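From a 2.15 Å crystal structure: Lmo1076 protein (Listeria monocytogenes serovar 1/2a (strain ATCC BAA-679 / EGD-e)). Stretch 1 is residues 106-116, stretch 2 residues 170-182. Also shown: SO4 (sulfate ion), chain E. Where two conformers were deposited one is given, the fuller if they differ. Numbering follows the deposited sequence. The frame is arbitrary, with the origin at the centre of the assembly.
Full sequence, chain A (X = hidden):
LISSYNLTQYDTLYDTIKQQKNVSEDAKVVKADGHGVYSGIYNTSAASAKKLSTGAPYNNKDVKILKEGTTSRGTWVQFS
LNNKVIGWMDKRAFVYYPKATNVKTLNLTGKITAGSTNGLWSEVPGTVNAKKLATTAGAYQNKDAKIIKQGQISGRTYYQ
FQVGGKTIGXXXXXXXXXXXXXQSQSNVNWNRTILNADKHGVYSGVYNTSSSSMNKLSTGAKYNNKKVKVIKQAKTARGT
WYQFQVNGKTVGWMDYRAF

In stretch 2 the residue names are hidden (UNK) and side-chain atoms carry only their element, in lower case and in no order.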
# COMPACT_ATOMS: atom_id res chain seq x y z
N LEU A 106 7.52 3.24 1.71
CA LEU A 106 7.11 4.15 2.78
C LEU A 106 7.87 3.80 4.04
O LEU A 106 8.42 2.71 4.19
CB LEU A 106 5.61 4.05 3.06
CG LEU A 106 4.67 4.50 1.95
CD1 LEU A 106 3.22 4.26 2.35
CD2 LEU A 106 4.92 5.96 1.65
N ASN A 107 7.85 4.75 5.00
CA ASN A 107 8.40 4.51 6.33
C ASN A 107 7.51 5.21 7.36
O ASN A 107 7.87 6.22 7.96
CB ASN A 107 9.85 4.99 6.44
CG ASN A 107 10.42 4.79 7.83
OD1 ASN A 107 10.11 3.80 8.50
ND2 ASN A 107 11.24 5.75 8.28
N LEU A 108 6.33 4.65 7.60
CA LEU A 108 5.37 5.24 8.52
C LEU A 108 5.09 4.26 9.64
O LEU A 108 5.37 3.06 9.53
CB LEU A 108 4.06 5.58 7.80
CG LEU A 108 4.25 6.33 6.49
CD1 LEU A 108 2.92 6.54 5.77
CD2 LEU A 108 4.93 7.65 6.79
N THR A 109 4.53 4.78 10.73
CA THR A 109 3.95 3.92 11.75
C THR A 109 2.55 4.43 12.09
O THR A 109 2.24 5.61 11.91
CB THR A 109 4.80 3.85 13.02
OG1 THR A 109 4.60 5.03 13.82
CG2 THR A 109 6.27 3.74 12.66
N GLY A 110 1.73 3.52 12.58
CA GLY A 110 0.39 3.89 12.97
C GLY A 110 -0.26 2.76 13.72
O GLY A 110 0.36 1.73 14.01
N LYS A 111 -1.54 2.96 14.03
CA LYS A 111 -2.34 1.97 14.74
C LYS A 111 -3.42 1.47 13.79
O LYS A 111 -4.06 2.26 13.09
CB LYS A 111 -2.96 2.57 16.00
CG LYS A 111 -3.95 1.65 16.71
CD LYS A 111 -4.29 2.12 18.12
CE LYS A 111 -3.04 2.12 19.01
NZ LYS A 111 -3.38 2.46 20.43
N ILE A 112 -3.60 0.15 13.73
CA ILE A 112 -4.66 -0.44 12.93
C ILE A 112 -5.97 -0.22 13.68
O ILE A 112 -6.18 -0.81 14.73
CB ILE A 112 -4.42 -1.92 12.67
CG1 ILE A 112 -3.16 -2.10 11.83
CG2 ILE A 112 -5.64 -2.52 12.00
CD1 ILE A 112 -2.72 -3.52 11.67
N THR A 113 -6.83 0.65 13.16
CA THR A 113 -8.07 0.97 13.83
C THR A 113 -9.31 0.43 13.14
O THR A 113 -10.39 0.45 13.73
CB THR A 113 -8.22 2.49 13.99
OG1 THR A 113 -7.73 3.14 12.81
CG2 THR A 113 -7.44 2.97 15.20
N ALA A 114 -9.19 -0.07 11.91
CA ALA A 114 -10.33 -0.74 11.29
C ALA A 114 -9.88 -1.99 10.57
O ALA A 114 -10.32 -2.28 9.45
CB ALA A 114 -11.06 0.21 10.34
N GLY A 115 -8.97 -2.76 11.18
CA GLY A 115 -8.59 -4.03 10.59
C GLY A 115 -9.73 -5.03 10.50
O GLY A 115 -9.73 -5.90 9.62
N SER A 116 -10.72 -4.92 11.38
CA SER A 116 -11.79 -5.91 11.41
C SER A 116 -12.89 -5.65 10.38
O SER A 116 -13.79 -6.48 10.26
CB SER A 116 -12.40 -5.99 12.81
OG SER A 116 -12.77 -4.70 13.26
N UNK A 170 -1.15 -6.68 3.09
CA UNK A 170 -1.65 -5.42 2.58
C UNK A 170 -3.04 -5.15 3.13
O UNK A 170 -3.90 -6.05 3.18
c UNK A 170 0.37 -4.39 -0.23
c UNK A 170 0.48 -6.59 0.22
c UNK A 170 -1.69 -5.43 1.05
c UNK A 170 1.02 -2.24 -1.06
c UNK A 170 2.50 -4.11 -1.42
c UNK A 170 -0.32 -5.48 0.39
c UNK A 170 2.20 -2.79 -1.56
c UNK A 170 0.09 -3.03 -0.40
c UNK A 170 1.58 -4.91 -0.75
n UNK A 170 1.62 -6.25 -0.47
N UNK A 171 -3.27 -3.90 3.51
CA UNK A 171 -4.51 -3.52 4.16
C UNK A 171 -4.87 -2.13 3.68
O UNK A 171 -3.98 -1.30 3.47
c UNK A 171 -5.55 -3.24 6.56
c UNK A 171 -5.17 -3.24 8.04
c UNK A 171 -4.35 -3.58 5.69
c UNK A 171 -6.66 -4.23 6.30
N UNK A 172 -6.15 -1.88 3.49
CA UNK A 172 -6.57 -0.57 3.00
C UNK A 172 -6.09 0.52 3.96
O UNK A 172 -6.23 0.40 5.18
o UNK A 172 -9.18 0.53 0.98
o UNK A 172 -8.46 1.82 2.61
c UNK A 172 -8.08 -0.54 2.83
c UNK A 172 -8.58 0.69 2.07
N UNK A 173 -5.47 1.56 3.40
CA UNK A 173 -4.94 2.66 4.20
C UNK A 173 -5.98 3.29 5.13
O UNK A 173 -5.60 3.88 6.14
c UNK A 173 -4.38 3.72 3.26
N UNK A 174 -7.26 3.19 4.78
CA UNK A 174 -8.33 3.71 5.64
C UNK A 174 -8.45 2.94 6.95
O UNK A 174 -9.10 3.43 7.88
c UNK A 174 -11.09 4.42 3.05
c UNK A 174 -11.88 2.76 1.41
c UNK A 174 -9.82 4.70 3.85
n UNK A 174 -13.04 3.41 1.30
c UNK A 174 -9.67 3.67 4.92
n UNK A 174 -10.94 3.21 2.24
n UNK A 174 -11.68 1.65 0.70
N UNK A 175 -7.83 1.75 7.04
CA UNK A 175 -7.81 0.95 8.25
C UNK A 175 -6.79 1.43 9.28
O UNK A 175 -6.86 1.00 10.43
c UNK A 175 -7.52 -0.51 7.90
N UNK A 176 -5.85 2.30 8.90
CA UNK A 176 -4.77 2.74 9.77
C UNK A 176 -5.01 4.16 10.28
O UNK A 176 -5.52 5.02 9.56
c UNK A 176 -2.10 -0.96 7.45
c UNK A 176 -3.56 0.94 7.37
c UNK A 176 -3.13 -0.26 6.83
c UNK A 176 -3.43 2.75 9.07
c UNK A 176 -3.00 1.44 8.53
c UNK A 176 -1.52 -0.46 8.60
c UNK A 176 -1.96 0.74 9.12
N UNK A 177 -4.58 4.40 11.52
CA UNK A 177 -4.37 5.74 12.06
C UNK A 177 -2.87 5.97 12.05
O UNK A 177 -2.14 5.37 12.85
c UNK A 177 -4.93 5.87 13.47
c UNK A 177 -4.65 7.20 14.10
c UNK A 177 -3.55 7.66 14.76
n UNK A 177 -5.54 8.25 14.07
n UNK A 177 -3.82 8.96 15.12
c UNK A 177 -5.02 9.29 14.70
N UNK A 178 -2.40 6.85 11.17
CA UNK A 178 -0.96 7.06 11.03
C UNK A 178 -0.49 8.09 12.05
O UNK A 178 -1.08 9.18 12.17
c UNK A 178 -0.60 7.49 9.61
c UNK A 178 -1.25 6.55 8.59
c UNK A 178 0.92 7.52 9.44
N UNK A 179 0.57 7.76 12.78
CA UNK A 179 1.17 8.71 13.71
C UNK A 179 1.96 9.76 12.94
O UNK A 179 2.60 9.45 11.93
c UNK A 179 2.09 8.00 14.70
c UNK A 179 1.21 4.65 16.24
o UNK A 179 -0.53 4.00 17.73
c UNK A 179 1.83 5.61 15.52
c UNK A 179 0.26 7.24 16.27
c UNK A 179 -0.38 6.28 17.00
c UNK A 179 1.38 6.93 15.51
c UNK A 179 0.10 4.98 16.98
N UNK A 180 1.87 11.00 13.42
CA UNK A 180 2.76 12.07 12.97
C UNK A 180 4.18 11.76 13.41
O UNK A 180 4.39 11.35 14.55
o UNK A 180 0.34 14.39 14.23
c UNK A 180 0.97 13.84 13.29
c UNK A 180 2.39 13.42 13.58
o UNK A 180 0.51 13.64 12.14
N UNK A 181 5.15 12.03 12.53
CA UNK A 181 6.56 11.98 12.92
C UNK A 181 6.95 13.23 13.69
O UNK A 181 6.39 14.32 13.47
n UNK A 181 8.88 8.27 9.78
c UNK A 181 8.18 9.29 8.95
c UNK A 181 8.14 10.63 9.66
c UNK A 181 7.27 10.59 10.90
c UNK A 181 7.48 11.86 11.70
N UNK A 182 7.90 13.08 14.61
CA UNK A 182 8.55 14.23 15.22
C UNK A 182 9.54 14.77 14.18
O UNK A 182 10.54 14.11 13.85
c UNK A 182 8.23 13.25 17.51
c UNK A 182 8.81 12.81 18.81
c UNK A 182 9.25 13.86 16.53
c UNK A 182 9.91 15.09 17.14
S SO4 E . -14.98 1.06 -0.85
O1 SO4 E . -13.72 1.52 -1.41
O2 SO4 E . -14.74 -0.04 0.09
O3 SO4 E . -15.62 2.16 -0.10
O4 SO4 E . -15.89 0.60 -1.91
O HOH W 1 4.23 7.91 10.75

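Position 170 carries one carbon, then fused five- and six-membered rings holding eight carbons and one nitrogen, out of reach of stretch 1: Trp 170. Position 171 has four carbons forked at the second, and one fork tip lies 4.1 Å from Ile 112 CG2. This is Leu 171, its CD2 making that apolar contact.

At 172 the second of two carbons carries two oxygens, a carboxylate on a short stem: Asp 172. One of its oxygens, OD1, accepts from the backbone N of position 174. Position 173, a lone carbon far from stretch 1, is Ala 173. Position 174 has three carbons, a nitrogen, then a carbon bearing two more nitrogens: Arg 174. Its NE and NH2 grip Asp 172 OD1 and OD2 at 2.9 and 2.8 Å, a salt bridge, while NH2 also reaches sulfate O1 at 2.9 Å.

Position 175 has one carbon, 4.4 Å from Ala 114 CB, and is Ala 175. Position 176 shows one carbon and a six-carbon ring approaching Ile 112 obliquely: Phe 176, with CE2 4.0 Å from Ile 112 CG1. At 177 a carbon leads to a five-membered ring of three carbons and two nitrogens, on the same sheet face as Lys 111; this is His 177. Position 178 is a carbon carrying two others, one of them 4.0 Å from Leu 108 CB: Val 178, touching through CG1.

Position 179 has one carbon, then a six-carbon ring bearing an oxygen. Thr 109 OG1 meets the ring edge, and the oxygen borne by the ring lies 3.3 Å from Lys 111 CB. It is Tyr 179. Position 180, two carbons with a terminal pair of oxygens, points away: Asp 180. Position 181 is four carbons in a row ending in nitrogen, 2.9 Å from Asn 107 O; Lys 181 donates that hydrogen bond through NZ. Position 182, four carbons forked at the first with one arm two carbons long, is Ile 182, out of reach.

The contact is an antiparallel pairing set by backbone. Lys 111 and His 177 exchange hydrogen bonds, N to O, both 2.7 Å, and Tyr 179 N adds another to Thr 109 O at 2.9 Å. Gly 110 permits the close pass: an ideal CB there would clash with His 177 O and Val 178 CA. Beyond the strand, Ala 175 O receives Thr 113 N at 2.8 Å and Ala 114 N at 3.0 Å, so one carbonyl anchors the turning chain. Ile 112 packs against Leu 171 and Phe 176.

Stretch 2 170-182: WLDARAFHVYDKI
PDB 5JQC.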